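Local coordinates for aromatic-L-amino-acid decarboxylase (Catharanthus roseus, PDB 6EEW), which catalyses the pyridoxal phosphate-dependent decarboxylation of L-tryptophan to tryptamine and of 5-hydroxy-L-tryptophan to serotonin, at residues W486-I489 with Q490-T493; K402-E405 with E406-R409. All coordinates share one frame; numbering follows the deposited sequence.

Contact 1: residues W486-I489 with Q490-T493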
ATOM      1  N   TRP A 486      -4.471 -23.433 -27.379  1.00 63.97           N
ATOM      2  CA  TRP A 486      -5.646 -24.129 -27.896  1.00 67.00           C
ATOM      3  C   TRP A 486      -5.273 -25.494 -28.468  1.00 69.44           C
ATOM      4  O   TRP A 486      -5.977 -26.491 -28.240  1.00 73.03           O
ATOM      5  CB  TRP A 486      -6.346 -23.261 -28.937  1.00 67.53           C
ATOM      6  CG  TRP A 486      -7.481 -23.940 -29.593  1.00 73.17           C
ATOM      7  CD1 TRP A 486      -7.668 -24.127 -30.933  1.00 73.12           C
ATOM      8  CD2 TRP A 486      -8.582 -24.577 -28.940  1.00 72.52           C
ATOM      9  NE1 TRP A 486      -8.838 -24.809 -31.155  1.00 70.54           N
ATOM     10  CE2 TRP A 486      -9.417 -25.104 -29.948  1.00 71.10           C
ATOM     11  CE3 TRP A 486      -8.952 -24.740 -27.600  1.00 68.70           C
ATOM     12  CZ2 TRP A 486     -10.597 -25.782 -29.661  1.00 72.54           C
ATOM     13  CZ3 TRP A 486     -10.125 -25.413 -27.316  1.00 70.48           C
ATOM     14  CH2 TRP A 486     -10.932 -25.932 -28.343  1.00 73.25           C
ATOM     15  N   ASP A 487      -4.161 -25.567 -29.200  1.00 68.44           N
ATOM     16  CA  ASP A 487      -3.694 -26.862 -29.691  1.00 72.17           C
ATOM     17  C   ASP A 487      -3.464 -27.830 -28.536  1.00 69.08           C
ATOM     18  O   ASP A 487      -3.881 -28.994 -28.589  1.00 66.72           O
ATOM     19  CB  ASP A 487      -2.407 -26.684 -30.499  1.00 79.85           C
ATOM     20  CG  ASP A 487      -2.644 -26.007 -31.832  1.00 86.09           C
ATOM     21  OD1 ASP A 487      -3.755 -26.143 -32.378  1.00 88.69           O
ATOM     22  OD2 ASP A 487      -1.721 -25.317 -32.322  1.00 89.96           O
ATOM     23  N   LEU A 488      -2.811 -27.358 -27.470  1.00 68.52           N
ATOM     24  CA  LEU A 488      -2.536 -28.212 -26.320  1.00 63.69           C
ATOM     25  C   LEU A 488      -3.826 -28.673 -25.661  1.00 66.50           C
ATOM     26  O   LEU A 488      -3.950 -29.835 -25.254  1.00 73.37           O
ATOM     27  CB  LEU A 488      -1.671 -27.461 -25.309  1.00 61.10           C
ATOM     28  CG  LEU A 488      -1.314 -28.204 -24.015  1.00 57.80           C
ATOM     29  CD1 LEU A 488      -0.437 -29.409 -24.296  1.00 57.98           C
ATOM     30  CD2 LEU A 488      -0.696 -27.284 -22.958  1.00 52.37           C
ATOM     31  N   ILE A 489      -4.782 -27.757 -25.502  1.00 68.05           N
ATOM     32  CA  ILE A 489      -6.066 -28.106 -24.906  1.00 72.06           C
ATOM     33  C   ILE A 489      -6.720 -29.227 -25.699  1.00 74.95           C
ATOM     34  O   ILE A 489      -7.208 -30.214 -25.131  1.00 74.08           O
ATOM     35  CB  ILE A 489      -6.971 -26.863 -24.819  1.00 71.61           C
ATOM     36  CG1 ILE A 489      -6.326 -25.810 -23.903  1.00 69.63           C
ATOM     37  CG2 ILE A 489      -8.366 -27.254 -24.361  1.00 73.03           C
ATOM     38  CD1 ILE A 489      -7.096 -24.514 -23.785  1.00 66.29           C
ATOM     39  N   GLN A 490      -6.709 -29.107 -27.031  1.00 73.08           N
ATOM     40  CA  GLN A 490      -7.316 -30.144 -27.857  1.00 74.17           C
ATOM     41  C   GLN A 490      -6.568 -31.466 -27.724  1.00 81.87           C
ATOM     42  O   GLN A 490      -7.191 -32.533 -27.662  1.00 86.96           O
ATOM     43  CB  GLN A 490      -7.371 -29.697 -29.319  1.00 75.38           C
ATOM     44  CG  GLN A 490      -8.544 -28.783 -29.640  1.00 73.04           C
ATOM     45  CD  GLN A 490      -8.675 -28.493 -31.123  1.00 78.74           C
ATOM     46  OE1 GLN A 490      -7.708 -28.112 -31.788  1.00 80.83           O
ATOM     47  NE2 GLN A 490      -9.874 -28.702 -31.658  1.00 78.92           N
ATOM     48  N   LYS A 491      -5.233 -31.423 -27.687  1.00 83.84           N
ATOM     49  CA  LYS A 491      -4.474 -32.664 -27.532  1.00 86.03           C
ATOM     50  C   LYS A 491      -4.807 -33.347 -26.213  1.00 84.22           C
ATOM     51  O   LYS A 491      -5.022 -34.564 -26.163  1.00 88.36           O
ATOM     52  CB  LYS A 491      -2.968 -32.410 -27.620  1.00 88.67           C
ATOM     53  CG  LYS A 491      -2.152 -33.699 -27.433  1.00 92.80           C
ATOM     54  CD  LYS A 491      -0.648 -33.479 -27.509  1.00 98.10           C
ATOM     55  CE  LYS A 491      -0.120 -32.709 -26.306  1.00 99.63           C
ATOM     56  NZ  LYS A 491       1.374 -32.657 -26.285  1.00100.03           N
ATOM     57  N   LEU A 492      -4.833 -32.578 -25.125  1.00 78.13           N
ATOM     58  CA  LEU A 492      -5.118 -33.170 -23.824  1.00 78.79           C
ATOM     59  C   LEU A 492      -6.552 -33.668 -23.740  1.00 79.04           C
ATOM     60  O   LEU A 492      -6.830 -34.644 -23.036  1.00 80.09           O
ATOM     61  CB  LEU A 492      -4.825 -32.164 -22.713  1.00 79.05           C
ATOM     62  CG  LEU A 492      -3.355 -31.752 -22.617  1.00 77.08           C
ATOM     63  CD1 LEU A 492      -3.116 -30.784 -21.461  1.00 71.91           C
ATOM     64  CD2 LEU A 492      -2.478 -32.983 -22.493  1.00 78.95           C
ATOM     65  N   THR A 493      -7.473 -33.029 -24.463  1.00 80.78           N
ATOM     66  CA  THR A 493      -8.838 -33.536 -24.503  1.00 77.51           C
ATOM     67  C   THR A 493      -8.902 -34.852 -25.264  1.00 75.86           C
ATOM     68  O   THR A 493      -9.568 -35.793 -24.825  1.00 77.88           O
ATOM     69  CB  THR A 493      -9.766 -32.503 -25.138  1.00 77.03           C
ATOM     70  OG1 THR A 493      -9.750 -31.299 -24.359  1.00 73.64           O
ATOM     71  CG2 THR A 493     -11.190 -33.037 -25.215  1.00 76.95           C
TER
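Trp486 and Gln490 meet one turn apart on the alpha-helix 479-496, close to the C-terminal end of the chain. The stacking comes first. The Gln490 side-chain amide lies over one face of the indole, its plane 21° from that of the ring. Gln490 CG makes a CH-pi contact, 3.9 Å from the centroid of the Trp486 six-membered ring. Gln490 CD sits 3.6 Å from Trp486 CZ2. The indole can take this position because its CG is anti to the backbone N (chi1 175°), which turns the ring toward the following turn. Gln490 NE2 also makes a weak hydrogen bond to Asp411, beyond the end of helix 375-409.

Leu488 makes the apolar contacts. Its CG is 4.1 Å from Leu492 CD1, and Leu488 CD1 is 3.9 Å from the aliphatic CE of Lys491. This is structural packing away from the active site, and Leu492 sets its side of the helix against Leu445 and Leu449 of helix 438-451.

Backbone i to i+4 hydrogen bonds run through the whole segment. The Ile489 carbonyl takes two donors. Thr493 N and Thr493 OG1 each lie 2.9 Å from Ile489 O and reach it from opposite faces of the carbonyl plane, with OG1 38° out of that plane.

Contact 2: residues K402-E405 with E406-R409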
ATOM      1  N   LYS A 402     -11.429 -13.027 -28.396  1.00 65.17           N
ATOM      2  CA  LYS A 402     -12.514 -13.322 -29.332  1.00 61.38           C
ATOM      3  C   LYS A 402     -12.120 -14.449 -30.273  1.00 56.53           C
ATOM      4  O   LYS A 402     -12.916 -15.356 -30.555  1.00 55.69           O
ATOM      5  CB  LYS A 402     -12.871 -12.057 -30.111  1.00 62.15           C
ATOM      6  CG  LYS A 402     -14.187 -12.088 -30.872  1.00 66.27           C
ATOM      7  CD  LYS A 402     -14.456 -10.717 -31.487  1.00 69.51           C
ATOM      8  CE  LYS A 402     -15.798 -10.657 -32.215  1.00 70.94           C
ATOM      9  NZ  LYS A 402     -15.830 -11.554 -33.392  1.00 69.91           N
ATOM     10  N   MET A 403     -10.891 -14.393 -30.784  1.00 59.92           N
ATOM     11  CA  MET A 403     -10.358 -15.465 -31.616  1.00 61.93           C
ATOM     12  C   MET A 403     -10.385 -16.803 -30.879  1.00 58.94           C
ATOM     13  O   MET A 403     -10.792 -17.830 -31.443  1.00 54.45           O
ATOM     14  CB  MET A 403      -8.941 -15.083 -32.045  1.00 69.77           C
ATOM     15  CG  MET A 403      -8.245 -15.999 -33.018  1.00 83.19           C
ATOM     16  SD  MET A 403      -6.632 -15.298 -33.454  1.00 91.43           S
ATOM     17  CE  MET A 403      -5.778 -15.369 -31.876  1.00 87.03           C
ATOM     18  N   PHE A 404      -9.932 -16.818 -29.613  1.00 53.80           N
ATOM     19  CA  PHE A 404      -9.946 -18.071 -28.856  1.00 54.66           C
ATOM     20  C   PHE A 404     -11.366 -18.590 -28.650  1.00 57.46           C
ATOM     21  O   PHE A 404     -11.615 -19.801 -28.732  1.00 61.29           O
ATOM     22  CB  PHE A 404      -9.262 -17.910 -27.498  1.00 54.85           C
ATOM     23  CG  PHE A 404      -9.307 -19.164 -26.674  1.00 53.06           C
ATOM     24  CD1 PHE A 404      -8.318 -20.125 -26.805  1.00 51.74           C
ATOM     25  CD2 PHE A 404     -10.371 -19.411 -25.808  1.00 54.25           C
ATOM     26  CE1 PHE A 404      -8.368 -21.294 -26.077  1.00 57.14           C
ATOM     27  CE2 PHE A 404     -10.429 -20.580 -25.076  1.00 57.14           C
ATOM     28  CZ  PHE A 404      -9.423 -21.523 -25.204  1.00 59.40           C
ATOM     29  N   GLU A 405     -12.307 -17.687 -28.365  1.00 57.72           N
ATOM     30  CA  GLU A 405     -13.701 -18.096 -28.225  1.00 60.38           C
ATOM     31  C   GLU A 405     -14.209 -18.728 -29.511  1.00 68.45           C
ATOM     32  O   GLU A 405     -14.879 -19.768 -29.485  1.00 70.69           O
ATOM     33  CB  GLU A 405     -14.568 -16.889 -27.870  1.00 56.38           C
ATOM     34  CG  GLU A 405     -16.053 -17.194 -27.894  1.00 59.84           C
ATOM     35  CD  GLU A 405     -16.902 -15.943 -27.833  1.00 63.55           C
ATOM     36  OE1 GLU A 405     -16.340 -14.831 -27.961  1.00 67.23           O
ATOM     37  OE2 GLU A 405     -18.130 -16.072 -27.657  1.00 67.59           O
ATOM     38  N   GLU A 406     -13.879 -18.118 -30.651  1.00 72.15           N
ATOM     39  CA  GLU A 406     -14.312 -18.654 -31.938  1.00 72.49           C
ATOM     40  C   GLU A 406     -13.759 -20.054 -32.154  1.00 68.42           C
ATOM     41  O   GLU A 406     -14.486 -20.960 -32.575  1.00 65.12           O
ATOM     42  CB  GLU A 406     -13.860 -17.711 -33.047  1.00 71.38           C
ATOM     43  CG  GLU A 406     -14.430 -16.315 -32.903  1.00 78.65           C
ATOM     44  CD  GLU A 406     -13.844 -15.340 -33.905  1.00 86.00           C
ATOM     45  OE1 GLU A 406     -13.213 -15.793 -34.882  1.00 90.94           O
ATOM     46  OE2 GLU A 406     -14.011 -14.116 -33.712  1.00 87.32           O
ATOM     47  N   TRP A 407     -12.481 -20.260 -31.824  1.00 70.69           N
ATOM     48  CA  TRP A 407     -11.912 -21.606 -31.882  1.00 70.66           C
ATOM     49  C   TRP A 407     -12.719 -22.579 -31.024  1.00 71.06           C
ATOM     50  O   TRP A 407     -13.084 -23.670 -31.477  1.00 74.89           O
ATOM     51  CB  TRP A 407     -10.452 -21.588 -31.415  1.00 68.46           C
ATOM     52  CG  TRP A 407      -9.539 -20.812 -32.295  1.00 66.11           C
ATOM     53  CD1 TRP A 407      -9.719 -20.522 -33.612  1.00 71.58           C
ATOM     54  CD2 TRP A 407      -8.302 -20.209 -31.913  1.00 59.97           C
ATOM     55  NE1 TRP A 407      -8.661 -19.780 -34.080  1.00 72.18           N
ATOM     56  CE2 TRP A 407      -7.782 -19.569 -33.054  1.00 63.51           C
ATOM     57  CE3 TRP A 407      -7.582 -20.144 -30.713  1.00 65.47           C
ATOM     58  CZ2 TRP A 407      -6.573 -18.877 -33.038  1.00 66.93           C
ATOM     59  CZ3 TRP A 407      -6.382 -19.456 -30.696  1.00 66.62           C
ATOM     60  CH2 TRP A 407      -5.889 -18.828 -31.850  1.00 65.41           C
ATOM     61  N   VAL A 408     -13.015 -22.194 -29.780  1.00 64.31           N
ATOM     62  CA  VAL A 408     -13.739 -23.097 -28.885  1.00 60.09           C
ATOM     63  C   VAL A 408     -15.107 -23.454 -29.452  1.00 58.31           C
ATOM     64  O   VAL A 408     -15.525 -24.620 -29.412  1.00 55.45           O
ATOM     65  CB  VAL A 408     -13.862 -22.484 -27.478  1.00 64.46           C
ATOM     66  CG1 VAL A 408     -14.826 -23.305 -26.636  1.00 65.68           C
ATOM     67  CG2 VAL A 408     -12.498 -22.414 -26.805  1.00 67.72           C
ATOM     68  N   ARG A 409     -15.827 -22.465 -29.997  1.00 62.45           N
ATOM     69  CA  ARG A 409     -17.150 -22.749 -30.555  1.00 68.39           C
ATOM     70  C   ARG A 409     -17.075 -23.702 -31.737  1.00 70.19           C
ATOM     71  O   ARG A 409     -18.055 -24.395 -32.031  1.00 76.75           O
ATOM     72  CB  ARG A 409     -17.867 -21.464 -30.966  1.00 69.54           C
ATOM     73  CG  ARG A 409     -18.229 -20.558 -29.800  1.00 64.42           C
ATOM     74  CD  ARG A 409     -19.055 -19.370 -30.274  1.00 65.14           C
ATOM     75  NE  ARG A 409     -19.331 -18.418 -29.204  1.00 66.82           N
ATOM     76  CZ  ARG A 409     -20.309 -18.561 -28.315  1.00 64.21           C
ATOM     77  NH1 ARG A 409     -21.108 -19.620 -28.374  1.00 63.15           N
ATOM     78  NH2 ARG A 409     -20.489 -17.645 -27.368  1.00 60.09           N
TER
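Met403 and Trp407 lie side by side on the last turns of the alpha-helix 375-409, pointing the same way. The methionine can be followed outward from CB. With chi1 at -175°, CG points away from the backbone N and the chain runs alongside the indole. CG then presses on the six-membered ring, 3.3 Å from Trp407 CZ2. SD comes next, 4.5 Å from the centroid of that ring and 50° off its normal, an oblique Met-aromatic contact. A bend at the last torsion brings the terminal CE to 3.5 Å from Trp407 CH2. Met403 O lies over a face of the same indole while accepting the backbone hydrogen bond of Trp407 N.

Phe404 packs on Val408, one turn further along, with CE2 3.3 Å from Val408 CG2.

Two i to i+4 salt bridges lie along the helix. Lys402 NZ reaches Glu406 OE2 at 3.2 Å. Arg409 holds Glu405 side-on: NH2 is 2.9 Å and NE 3.1 Å from the single oxygen Glu405 OE2, which lies at the guanidinium edge. The carboxylate and guanidinium planes are 49° apart. NH2 meets this oxygen nearly along its C-O bond, whereas NE comes from above the carboxylate plane. Glu405 OE1 has a second partner, Arg420, so the carboxylate is probably well stabilised as an anion.

Away from the active site, this packing joins the end of helix 375-409 to its neighbours. Helix 479-496 meets Met403, Phe404 and Trp407 through Glu479, Val482 and Arg483. In the four-stranded sheet, strand 414-416 packs against Glu405, Val408 and Arg409, and Phe427 of strand 424-429 meets Phe404 edge-to-face.

From the N terminus, contact 2 comes first, at the C-terminal end of helix 375-409. Contact 1 follows in helix 479-496, after the four-stranded antiparallel sheet, whose second and third strands along the chain are separated by helix 438-451. Each contact joins successive turns of one helix and closes no long loop. The two are in series, neither nested nor crossed. The centres of contact 1 and contact 2 are about 14 Å apart, and their side chains touch. The Trp486 and Trp407 rings meet with their planes about 15° apart, and Phe404 and Val408 also pack on the Trp486 ring. Phe414 of strand 414-416 touches Val408, Ile489 and Thr493, joining both helices to the sheet.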